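PDB 2QFZ: TBC1 domain family member 22A from Homo sapiens, which probably acts as a GTPase-activating protein for Rab family GTPases through its TBC domain, the part of the longer, dimer-forming protein present here. Local coordinates for residues I133-I136 with W137-H141; W193-S196 with K197-G201; D200-Q203 with D204-F208; W267-Y270 with Q271-D275. All coordinates share one frame; numbering follows the deposited sequence.

Interaction 1 (I133-I136 with W137-H141); sequences ILFI and WAIRH
F135 and I139 meet one turn apart in a local contact of aromatic ring and branched chain, in the last turns of helix 124-140 of the TBC domain. The I139 CG2 methyl sits over one face of the F135 ring, 4.2 Å from its centroid and 19° off the normal, a CH-pi contact, while CD1 of I139 comes to F135 CE2 at 3.8 Å. With chi1 at 71°, CG1 of I139 takes the crowded position between backbone N and carbonyl carbon, lying 3.5 Å from I136 O. Trimming I139 to an alanine would probably uncover that ring face and leave the phenyl group freer to turn. On another side of the helix, I136 CG2 and R140 CD run side by side, 4.1 Å apart. The helical bonds beneath are regular, I139 N reaching F135 O at 3.1 Å. Beyond them, H141 ND1 donates to a lone pair of W137 O (2.7 Å), in the imidazole plane, and the same ND1 sits over the rim of the W137 indole. R140 extends to F88 as a cation-pi partner. Helix 74-91 covers I133 and I136, helix 150-162 packs on L134, and helix 181-200 meets W137.

Interaction 2 (W193-S196 with K197-G201); sequences WCMS and KLLDG
S196 O is gripped twice, once by the backbone N of D200 at 2.9 Å and once by a water that also donates to D200 OD1 at 2.8 Å. The same water thus ties the carboxylate to the carbonyl one turn earlier. D200 CG stands anti to its own carbonyl carbon (chi1 -75°), which swings the carboxylate back along the helix until CG lies 3.3 Å from S196 O. Carboxylate and carbonyl are both acceptors, and the water, donating to S196 O and to OD1, probably eases their approach. The remaining bonds are the regular ones of helix 181-200: L198 N to C194 O is almost straight, with 176° at the hydrogen, and L199 N reaches M195 O at 2.9 Å. Two polar ends in this turn look elsewhere, S196 OG to Y192 O and W193 NE1 to K81 O.

Packing follows on the buried flank. M195 and L199 lie alongside each other, pointing the same way, and the bend of M195 at chi3 (62°) brings its terminal CE to 3.8 Å from L199 CD1; its CG touches the same methyl at 4.0 Å. Helix 124-140 packs on this pair through W137, and L198 turns to F157 of helix 150-162. The chemistry is that of an amphipathic helix in an all-helical domain: methyl and thioether groups seal it against two other helices, whereas K197 and D200 are exposed, and at D200 a bridging water joins the carboxylate to the helix backbone.

Interaction 3 (D200-Q203 with D204-F208); sequences DGIQ and DNYTF
The Y206 ring meets I202 obliquely, with CE2 at 4.0 Å from the CD1 methyl, while N205 CB lies over one ring face, 3.5 Å above the plane and displaced toward the rim. A second flat group, the N205 amide, crosses I202 at a slant, its ND2 resting 3.8 Å from I202 CB. I202 is therefore flanked by a phenol ring and a carboxamide. Its CG1 stands between backbone N and carbonyl carbon (chi1 64°), and from there CG1 and CD1 both reach Y206 CE2. The third flat group, the Q203 amide, turns back along the chain: NE2 donates to a lone pair of D200 O at 3.2 Å, with that oxygen in the amide plane.

Beneath the side chains the backbone folds as a type I beta-turn, with Q203 and D204 at its corners. N205 N closes it onto I202 O at 3.0 Å, approaching from above the carbonyl plane instead of along a lone pair. T207 CG2 adds a light touch on Q203 O at 3.7 Å.

Further bonds hold the middle of this link between helices 181-200 and 211-227. Y206 OH bonds N251 O, D204 pairs through its backbone with G212, and N205 O receives NE2 of Q210, later in the same loop. The chemistry implies a loop shaped by two bonds of its own, the Q203 amide serving a carbonyl near the end of helix 181-200 and one turn bond setting the bend, and held by several to residues beyond it, while I202 and Y206 supply the apolar anchor.

Interaction 4 (W267-Y270 with Q271-D275); sequences WDTY and QSEPD
S272 OG donates to D268 O at 2.9 Å, reaching back one turn at the end of helix 260-270. Its chi1 of -63° sets OG anti to the carbonyl carbon of S272, facing the helix it has just left. Next to it, T269 O draws two backbone donors, S272 N at 3.0 Å and, weakly, E273 N at 3.1 Å; S272 N approaches from well above the carbonyl plane, as the chain tightens beyond the regular turns. Q271 N still keeps a helical bond to W267 O (3.0 Å). An alanine in place of S272 has no hydroxyl for D268 O, and the chain leaving the helix would probably be less firmly tied to it.

This helix end belongs to the all-helical TBC fold. D268 binds R56 by a salt bridge and W60 NE1 by a hydrogen bond, two residues spaced as in the RxxxW motif shared by TBC domains. Farther out, E273 OE2 and T269 OG1 both bond W48, the first at its indole NE1 and the second at its backbone O. The rings of W267 and Y270 each meet F277 of helix 276-291 edge-to-face, and Y270 OH bonds H281 ND1 of that helix.

In the fold
Along the chain the four contacts follow in order, with interactions 2 and 3 sharing D200 and G201. Interaction 2, on helix 181-200, is the hub. It touches interaction 1 on helix 124-140, their centres about 12 Å apart, where W137 packs on M195, S196 and L199. It meets interaction 3, in the loop between helices 181-200 and 211-227, through L199 and Y206, and interaction 4, at the end of helix 260-270, through L198 and W267, with centres about 11 and 13 Å away. The centres of interactions 1 and 4 lie about 24 Å apart, without touch. Each contact is local, yet together they show how turns and helix ends build the continuous packing of one TBC domain.

Interaction 1 (I133-I136 with W137-H141)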
loop_
_atom_site.group_PDB
_atom_site.type_symbol
_atom_site.label_atom_id
_atom_site.label_comp_id
_atom_site.label_asym_id
_atom_site.label_seq_id
_atom_site.Cartn_x
_atom_site.Cartn_y
_atom_site.Cartn_z
ATOM N N ILE A 133 -2.528 -6.989 -14.851
ATOM C CA ILE A 133 -1.362 -6.788 -13.927
ATOM C C ILE A 133 -1.257 -7.940 -12.918
ATOM O O ILE A 133 -0.176 -8.513 -12.700
ATOM C CB ILE A 133 -1.464 -5.445 -13.133
ATOM C CG1 ILE A 133 -1.191 -4.242 -14.038
ATOM C CG2 ILE A 133 -0.462 -5.410 -11.930
ATOM C CD1 ILE A 133 -1.582 -2.880 -13.393
ATOM N N LEU A 134 -2.399 -8.280 -12.308
ATOM C CA LEU A 134 -2.455 -9.297 -11.255
ATOM C C LEU A 134 -2.202 -10.711 -11.824
ATOM O O LEU A 134 -1.419 -11.486 -11.276
ATOM C CB LEU A 134 -3.807 -9.191 -10.481
ATOM C CG LEU A 134 -3.910 -7.980 -9.546
ATOM C CD1 LEU A 134 -5.327 -7.734 -9.096
ATOM C CD2 LEU A 134 -2.963 -8.184 -8.369
ATOM N N PHE A 135 -2.774 -11.008 -12.977
ATOM C CA PHE A 135 -2.496 -12.285 -13.672
ATOM C C PHE A 135 -1.000 -12.450 -14.066
ATOM O O PHE A 135 -0.390 -13.527 -13.850
ATOM C CB PHE A 135 -3.425 -12.425 -14.901
ATOM C CG PHE A 135 -3.290 -13.737 -15.629
ATOM C CD1 PHE A 135 -4.033 -14.831 -15.247
ATOM C CD2 PHE A 135 -2.431 -13.869 -16.701
ATOM C CE1 PHE A 135 -3.897 -16.062 -15.908
ATOM C CE2 PHE A 135 -2.290 -15.102 -17.365
ATOM C CZ PHE A 135 -3.033 -16.188 -16.963
ATOM N N ILE A 136 -0.396 -11.400 -14.619
ATOM C CA ILE A 136 1.043 -11.458 -14.979
ATOM C C ILE A 136 1.943 -11.600 -13.737
ATOM O O ILE A 136 2.865 -12.432 -13.706
ATOM C CB ILE A 136 1.459 -10.239 -15.853
ATOM C CG1 ILE A 136 0.912 -10.406 -17.284
ATOM C CG2 ILE A 136 2.980 -10.050 -15.919
ATOM C CD1 ILE A 136 1.083 -9.147 -18.147
ATOM N N TRP A 137 1.675 -10.806 -12.699
ATOM C CA TRP A 137 2.418 -10.949 -11.433
ATOM C C TRP A 137 2.382 -12.410 -10.892
ATOM O O TRP A 137 3.406 -12.967 -10.488
ATOM C CB TRP A 137 1.910 -9.956 -10.371
ATOM C CG TRP A 137 2.831 -9.941 -9.244
ATOM C CD1 TRP A 137 3.902 -9.126 -9.082
ATOM C CD2 TRP A 137 2.809 -10.815 -8.121
ATOM N NE1 TRP A 137 4.556 -9.434 -7.899
ATOM C CE2 TRP A 137 3.902 -10.468 -7.296
ATOM C CE3 TRP A 137 1.941 -11.848 -7.701
ATOM C CZ2 TRP A 137 4.175 -11.124 -6.099
ATOM C CZ3 TRP A 137 2.247 -12.521 -6.512
ATOM C CH2 TRP A 137 3.337 -12.144 -5.733
ATOM N N ALA A 138 1.190 -13.009 -10.925
ATOM C CA ALA A 138 0.926 -14.350 -10.381
ATOM C C ALA A 138 1.671 -15.440 -11.152
ATOM O O ALA A 138 2.302 -16.281 -10.550
ATOM C CB ALA A 138 -0.553 -14.629 -10.388
ATOM N N ILE A 139 1.634 -15.405 -12.477
ATOM C CA ILE A 139 2.374 -16.418 -13.238
ATOM C C ILE A 139 3.906 -16.233 -13.109
ATOM O O ILE A 139 4.633 -17.195 -13.157
ATOM C CB ILE A 139 1.875 -16.558 -14.714
ATOM C CG1 ILE A 139 2.254 -15.358 -15.551
ATOM C CG2 ILE A 139 0.327 -16.775 -14.746
ATOM C CD1 ILE A 139 1.441 -15.244 -16.851
ATOM N N ARG A 140 4.376 -15.000 -12.910
ATOM C CA ARG A 140 5.793 -14.742 -12.698
ATOM C C ARG A 140 6.273 -14.946 -11.263
ATOM O O ARG A 140 7.478 -14.856 -10.982
ATOM C CB ARG A 140 6.165 -13.339 -13.224
ATOM C CG ARG A 140 5.944 -13.257 -14.735
ATOM C CD ARG A 140 6.488 -12.020 -15.366
ATOM N NE ARG A 140 7.934 -12.006 -15.300
ATOM C CZ ARG A 140 8.739 -12.624 -16.166
ATOM N NH1 ARG A 140 8.255 -13.317 -17.186
ATOM N NH2 ARG A 140 10.043 -12.541 -16.011
ATOM N N HIS A 141 5.356 -15.257 -10.349
ATOM C CA HIS A 141 5.726 -15.475 -8.957
ATOM C C HIS A 141 5.017 -16.721 -8.481
ATOM O O HIS A 141 4.029 -16.644 -7.732
ATOM C CB HIS A 141 5.372 -14.234 -8.140
ATOM C CG HIS A 141 6.163 -13.037 -8.536
ATOM N ND1 HIS A 141 5.804 -12.241 -9.605
ATOM C CD2 HIS A 141 7.334 -12.548 -8.068
ATOM C CE1 HIS A 141 6.715 -11.296 -9.759
ATOM N NE2 HIS A 141 7.662 -11.474 -8.852
#

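Interaction 2 (W193-S196 with K197-G201)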
loop_
_atom_site.group_PDB
_atom_site.type_symbol
_atom_site.label_atom_id
_atom_site.label_comp_id
_atom_site.label_asym_id
_atom_site.label_seq_id
_atom_site.Cartn_x
_atom_site.Cartn_y
_atom_site.Cartn_z
ATOM N N TRP A 193 5.479 -2.467 -12.227
ATOM C CA TRP A 193 6.845 -2.506 -11.701
ATOM C C TRP A 193 6.942 -1.989 -10.274
ATOM O O TRP A 193 7.684 -2.530 -9.469
ATOM C CB TRP A 193 7.832 -1.769 -12.624
ATOM C CG TRP A 193 8.076 -2.475 -13.932
ATOM C CD1 TRP A 193 7.741 -2.023 -15.172
ATOM C CD2 TRP A 193 8.680 -3.769 -14.130
ATOM N NE1 TRP A 193 8.124 -2.907 -16.117
ATOM C CE2 TRP A 193 8.687 -4.006 -15.511
ATOM C CE3 TRP A 193 9.221 -4.740 -13.270
ATOM C CZ2 TRP A 193 9.214 -5.194 -16.079
ATOM C CZ3 TRP A 193 9.760 -5.924 -13.833
ATOM C CH2 TRP A 193 9.748 -6.130 -15.221
ATOM N N CYS A 194 6.190 -0.954 -9.964
ATOM C CA CYS A 194 6.201 -0.353 -8.627
ATOM C C CYS A 194 5.520 -1.240 -7.594
ATOM O O CYS A 194 6.070 -1.440 -6.517
ATOM C CB CYS A 194 5.623 1.066 -8.680
ATOM S SG CYS A 194 6.807 2.240 -9.449
ATOM N N MET A 195 4.380 -1.820 -7.952
ATOM C CA MET A 195 3.765 -2.896 -7.161
ATOM C C MET A 195 4.703 -4.083 -6.951
ATOM O O MET A 195 4.838 -4.558 -5.831
ATOM C CB MET A 195 2.451 -3.365 -7.785
ATOM C CG MET A 195 1.553 -4.178 -6.873
ATOM S SD MET A 195 0.341 -5.234 -7.740
ATOM C CE MET A 195 1.464 -6.355 -8.664
ATOM N N SER A 196 5.386 -4.535 -8.006
ATOM C CA SER A 196 6.380 -5.600 -7.867
ATOM C C SER A 196 7.468 -5.297 -6.850
ATOM O O SER A 196 7.864 -6.162 -6.098
ATOM C CB SER A 196 7.027 -5.975 -9.214
ATOM O OG SER A 196 6.067 -6.565 -10.052
ATOM N N LYS A 197 7.928 -4.065 -6.832
ATOM C CA LYS A 197 8.948 -3.608 -5.923
ATOM C C LYS A 197 8.452 -3.621 -4.445
ATOM O O LYS A 197 9.131 -4.119 -3.540
ATOM C CB LYS A 197 9.380 -2.196 -6.362
ATOM C CG LYS A 197 10.835 -1.938 -6.315
ATOM C CD LYS A 197 11.504 -2.285 -7.637
ATOM C CE LYS A 197 13.036 -2.187 -7.542
ATOM N NZ LYS A 197 13.734 -2.945 -8.662
ATOM N N LEU A 198 7.278 -3.048 -4.214
ATOM C CA LEU A 198 6.578 -3.204 -2.938
ATOM C C LEU A 198 6.518 -4.686 -2.501
ATOM O O LEU A 198 6.882 -5.019 -1.397
ATOM C CB LEU A 198 5.175 -2.639 -3.064
ATOM C CG LEU A 198 4.307 -2.528 -1.790
ATOM C CD1 LEU A 198 3.004 -1.735 -2.077
ATOM C CD2 LEU A 198 3.914 -3.900 -1.236
ATOM N N LEU A 199 6.079 -5.574 -3.385
ATOM C CA LEU A 199 5.918 -6.978 -3.029
ATOM C C LEU A 199 7.215 -7.720 -2.772
ATOM O O LEU A 199 7.244 -8.635 -1.934
ATOM C CB LEU A 199 5.091 -7.714 -4.079
ATOM C CG LEU A 199 3.621 -7.315 -4.103
ATOM C CD1 LEU A 199 2.988 -7.626 -5.454
ATOM C CD2 LEU A 199 2.900 -8.070 -2.988
ATOM N N ASP A 200 8.286 -7.347 -3.479
ATOM C CA ASP A 200 9.608 -7.904 -3.234
ATOM C C ASP A 200 10.181 -7.637 -1.814
ATOM O O ASP A 200 11.083 -8.348 -1.391
ATOM C CB ASP A 200 10.632 -7.402 -4.273
ATOM C CG ASP A 200 10.470 -8.062 -5.644
ATOM O OD1 ASP A 200 9.887 -9.206 -5.743
ATOM O OD2 ASP A 200 10.934 -7.418 -6.636
ATOM N N GLY A 201 9.685 -6.627 -1.093
ATOM C CA GLY A 201 10.043 -6.473 0.315
ATOM C C GLY A 201 9.143 -7.205 1.308
ATOM O O GLY A 201 9.406 -7.188 2.510
HETATM O O HOH W 1 7.369 -8.878 -6.806
#

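Interaction 3 (D200-Q203 with D204-F208)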
loop_
_atom_site.group_PDB
_atom_site.type_symbol
_atom_site.label_atom_id
_atom_site.label_comp_id
_atom_site.label_asym_id
_atom_site.label_seq_id
_atom_site.Cartn_x
_atom_site.Cartn_y
_atom_site.Cartn_z
ATOM N N ASP A 200 8.286 -7.347 -3.479
ATOM C CA ASP A 200 9.608 -7.904 -3.234
ATOM C C ASP A 200 10.181 -7.637 -1.814
ATOM O O ASP A 200 11.083 -8.348 -1.391
ATOM C CB ASP A 200 10.632 -7.402 -4.273
ATOM C CG ASP A 200 10.470 -8.062 -5.644
ATOM O OD1 ASP A 200 9.887 -9.206 -5.743
ATOM O OD2 ASP A 200 10.934 -7.418 -6.636
ATOM N N GLY A 201 9.685 -6.627 -1.093
ATOM C CA GLY A 201 10.043 -6.473 0.315
ATOM C C GLY A 201 9.143 -7.205 1.308
ATOM O O GLY A 201 9.406 -7.188 2.510
ATOM N N ILE A 202 8.063 -7.822 0.846
ATOM C CA ILE A 202 7.164 -8.592 1.782
ATOM C C ILE A 202 6.862 -9.984 1.240
ATOM O O ILE A 202 5.725 -10.484 1.286
ATOM C CB ILE A 202 5.871 -7.791 2.146
ATOM C CG1 ILE A 202 4.980 -7.531 0.892
ATOM C CG2 ILE A 202 6.231 -6.480 2.872
ATOM C CD1 ILE A 202 3.824 -6.562 1.100
ATOM N N GLN A 203 7.916 -10.631 0.762
ATOM C CA GLN A 203 7.798 -11.881 -0.018
ATOM C C GLN A 203 7.128 -13.016 0.722
ATOM O O GLN A 203 6.382 -13.779 0.124
ATOM C CB GLN A 203 9.184 -12.366 -0.468
ATOM C CG GLN A 203 9.794 -11.460 -1.428
ATOM C CD GLN A 203 10.914 -12.073 -2.211
ATOM O OE1 GLN A 203 10.896 -13.266 -2.537
ATOM N NE2 GLN A 203 11.898 -11.259 -2.531
ATOM N N ASP A 204 7.415 -13.118 2.016
ATOM C CA ASP A 204 6.877 -14.205 2.860
ATOM C C ASP A 204 5.386 -14.036 3.239
ATOM O O ASP A 204 4.765 -14.964 3.756
ATOM C CB ASP A 204 7.735 -14.362 4.135
ATOM C CG ASP A 204 7.869 -13.069 4.928
ATOM O OD1 ASP A 204 7.517 -11.974 4.409
ATOM O OD2 ASP A 204 8.363 -13.140 6.080
ATOM N N ASN A 205 4.830 -12.854 2.981
ATOM C CA ASN A 205 3.385 -12.607 3.220
ATOM C C ASN A 205 2.471 -13.433 2.362
ATOM O O ASN A 205 1.323 -13.634 2.732
ATOM C CB ASN A 205 3.020 -11.121 3.005
ATOM C CG ASN A 205 3.430 -10.250 4.156
ATOM O OD1 ASN A 205 4.161 -10.686 5.031
ATOM N ND2 ASN A 205 2.943 -9.009 4.170
ATOM N N TYR A 206 2.972 -13.900 1.218
ATOM C CA TYR A 206 2.118 -14.447 0.164
ATOM C C TYR A 206 2.543 -15.816 -0.400
ATOM O O TYR A 206 1.881 -16.329 -1.284
ATOM C CB TYR A 206 1.939 -13.427 -0.964
ATOM C CG TYR A 206 1.385 -12.098 -0.467
ATOM C CD1 TYR A 206 0.068 -12.005 0.025
ATOM C CD2 TYR A 206 2.163 -10.957 -0.444
ATOM C CE1 TYR A 206 -0.439 -10.782 0.516
ATOM C CE2 TYR A 206 1.652 -9.735 0.032
ATOM C CZ TYR A 206 0.358 -9.665 0.494
ATOM O OH TYR A 206 -0.109 -8.483 0.985
ATOM N N THR A 207 3.589 -16.408 0.155
ATOM C CA THR A 207 3.864 -17.797 -0.089
ATOM C C THR A 207 2.817 -18.724 0.594
ATOM O O THR A 207 1.886 -18.248 1.289
ATOM C CB THR A 207 5.348 -18.136 0.238
ATOM O OG1 THR A 207 5.691 -17.784 1.605
ATOM C CG2 THR A 207 6.247 -17.371 -0.735
ATOM N N PHE A 208 2.935 -20.028 0.316
ATOM C CA PHE A 208 2.068 -21.082 0.874
ATOM C C PHE A 208 1.877 -20.946 2.387
ATOM O O PHE A 208 2.854 -20.971 3.146
ATOM C CB PHE A 208 2.669 -22.464 0.553
ATOM C CG PHE A 208 1.744 -23.607 0.835
ATOM C CD1 PHE A 208 0.704 -23.894 -0.026
ATOM C CD2 PHE A 208 1.911 -24.387 1.964
ATOM C CE1 PHE A 208 -0.154 -24.931 0.229
ATOM C CE2 PHE A 208 1.054 -25.436 2.231
ATOM C CZ PHE A 208 0.022 -25.715 1.369
#

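Interaction 4 (W267-Y270 with Q271-D275)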
loop_
_atom_site.group_PDB
_atom_site.type_symbol
_atom_site.label_atom_id
_atom_site.label_comp_id
_atom_site.label_asym_id
_atom_site.label_seq_id
_atom_site.Cartn_x
_atom_site.Cartn_y
_atom_site.Cartn_z
ATOM N N TRP A 267 1.510 5.727 2.328
ATOM C CA TRP A 267 2.575 5.115 1.493
ATOM C C TRP A 267 3.699 6.098 1.134
ATOM O O TRP A 267 4.796 5.627 0.847
ATOM C CB TRP A 267 2.024 4.380 0.245
ATOM C CG TRP A 267 1.278 3.101 0.552
ATOM C CD1 TRP A 267 0.792 2.687 1.757
ATOM C CD2 TRP A 267 0.899 2.100 -0.386
ATOM N NE1 TRP A 267 0.140 1.472 1.620
ATOM C CE2 TRP A 267 0.198 1.105 0.308
ATOM C CE3 TRP A 267 1.123 1.929 -1.754
ATOM C CZ2 TRP A 267 -0.291 -0.032 -0.321
ATOM C CZ3 TRP A 267 0.626 0.804 -2.371
ATOM C CH2 TRP A 267 -0.075 -0.142 -1.678
ATOM N N ASP A 268 3.456 7.436 1.199
ATOM C CA ASP A 268 4.525 8.452 1.099
ATOM C C ASP A 268 5.610 8.141 2.147
ATOM O O ASP A 268 6.812 8.053 1.862
ATOM C CB ASP A 268 4.038 9.872 1.366
ATOM C CG ASP A 268 3.172 10.448 0.283
ATOM O OD1 ASP A 268 3.015 9.893 -0.825
ATOM O OD2 ASP A 268 2.589 11.513 0.575
ATOM N N THR A 269 5.168 7.951 3.381
ATOM C CA THR A 269 6.069 7.656 4.469
ATOM C C THR A 269 6.637 6.260 4.417
ATOM O O THR A 269 7.830 6.080 4.701
ATOM C CB THR A 269 5.365 7.881 5.804
ATOM O OG1 THR A 269 4.900 9.221 5.804
ATOM C CG2 THR A 269 6.341 7.683 6.990
ATOM N N TYR A 270 5.810 5.252 4.081
ATOM C CA TYR A 270 6.360 3.893 3.894
ATOM C C TYR A 270 7.533 3.842 2.911
ATOM O O TYR A 270 8.483 3.080 3.109
ATOM C CB TYR A 270 5.313 2.849 3.480
ATOM C CG TYR A 270 4.331 2.428 4.562
ATOM C CD1 TYR A 270 4.431 2.896 5.859
ATOM C CD2 TYR A 270 3.300 1.547 4.277
ATOM C CE1 TYR A 270 3.533 2.507 6.834
ATOM C CE2 TYR A 270 2.386 1.155 5.247
ATOM C CZ TYR A 270 2.516 1.646 6.519
ATOM O OH TYR A 270 1.661 1.298 7.481
ATOM N N GLN A 271 7.453 4.611 1.839
ATOM C CA GLN A 271 8.510 4.615 0.815
ATOM C C GLN A 271 9.749 5.457 1.230
ATOM O O GLN A 271 10.773 5.385 0.597
ATOM C CB GLN A 271 7.922 5.097 -0.520
ATOM C CG GLN A 271 7.438 3.951 -1.360
ATOM C CD GLN A 271 6.475 4.344 -2.397
ATOM O OE1 GLN A 271 5.697 5.266 -2.198
ATOM N NE2 GLN A 271 6.474 3.626 -3.519
ATOM N N SER A 272 9.616 6.264 2.278
ATOM C CA SER A 272 10.692 7.099 2.803
ATOM C C SER A 272 11.483 6.378 3.863
ATOM O O SER A 272 12.628 6.721 4.126
ATOM C CB SER A 272 10.118 8.330 3.441
ATOM O OG SER A 272 9.442 9.110 2.488
ATOM N N GLU A 273 10.841 5.388 4.484
ATOM C CA GLU A 273 11.408 4.640 5.598
ATOM C C GLU A 273 12.215 3.462 5.111
ATOM O O GLU A 273 11.907 2.863 4.067
ATOM C CB GLU A 273 10.298 4.121 6.538
ATOM C CG GLU A 273 9.806 5.132 7.527
ATOM C CD GLU A 273 10.785 5.345 8.691
ATOM O OE1 GLU A 273 11.208 4.362 9.308
ATOM O OE2 GLU A 273 11.122 6.504 8.984
ATOM N N PRO A 274 13.267 3.117 5.863
ATOM C CA PRO A 274 13.898 1.848 5.589
ATOM C C PRO A 274 12.928 0.717 5.965
ATOM O O PRO A 274 12.319 0.741 7.056
ATOM C CB PRO A 274 15.169 1.884 6.442
ATOM C CG PRO A 274 14.941 2.868 7.474
ATOM C CD PRO A 274 13.927 3.851 6.959
ATOM N N ASP A 275 12.737 -0.212 5.024
ATOM C CA ASP A 275 11.793 -1.328 5.162
ATOM C C ASP A 275 10.401 -0.891 5.640
ATOM O O ASP A 275 9.856 -1.476 6.567
ATOM C CB ASP A 275 12.361 -2.393 6.112
ATOM C CG ASP A 275 13.671 -2.987 5.615
ATOM O OD1 ASP A 275 13.794 -3.225 4.397
ATOM O OD2 ASP A 275 14.575 -3.222 6.459
#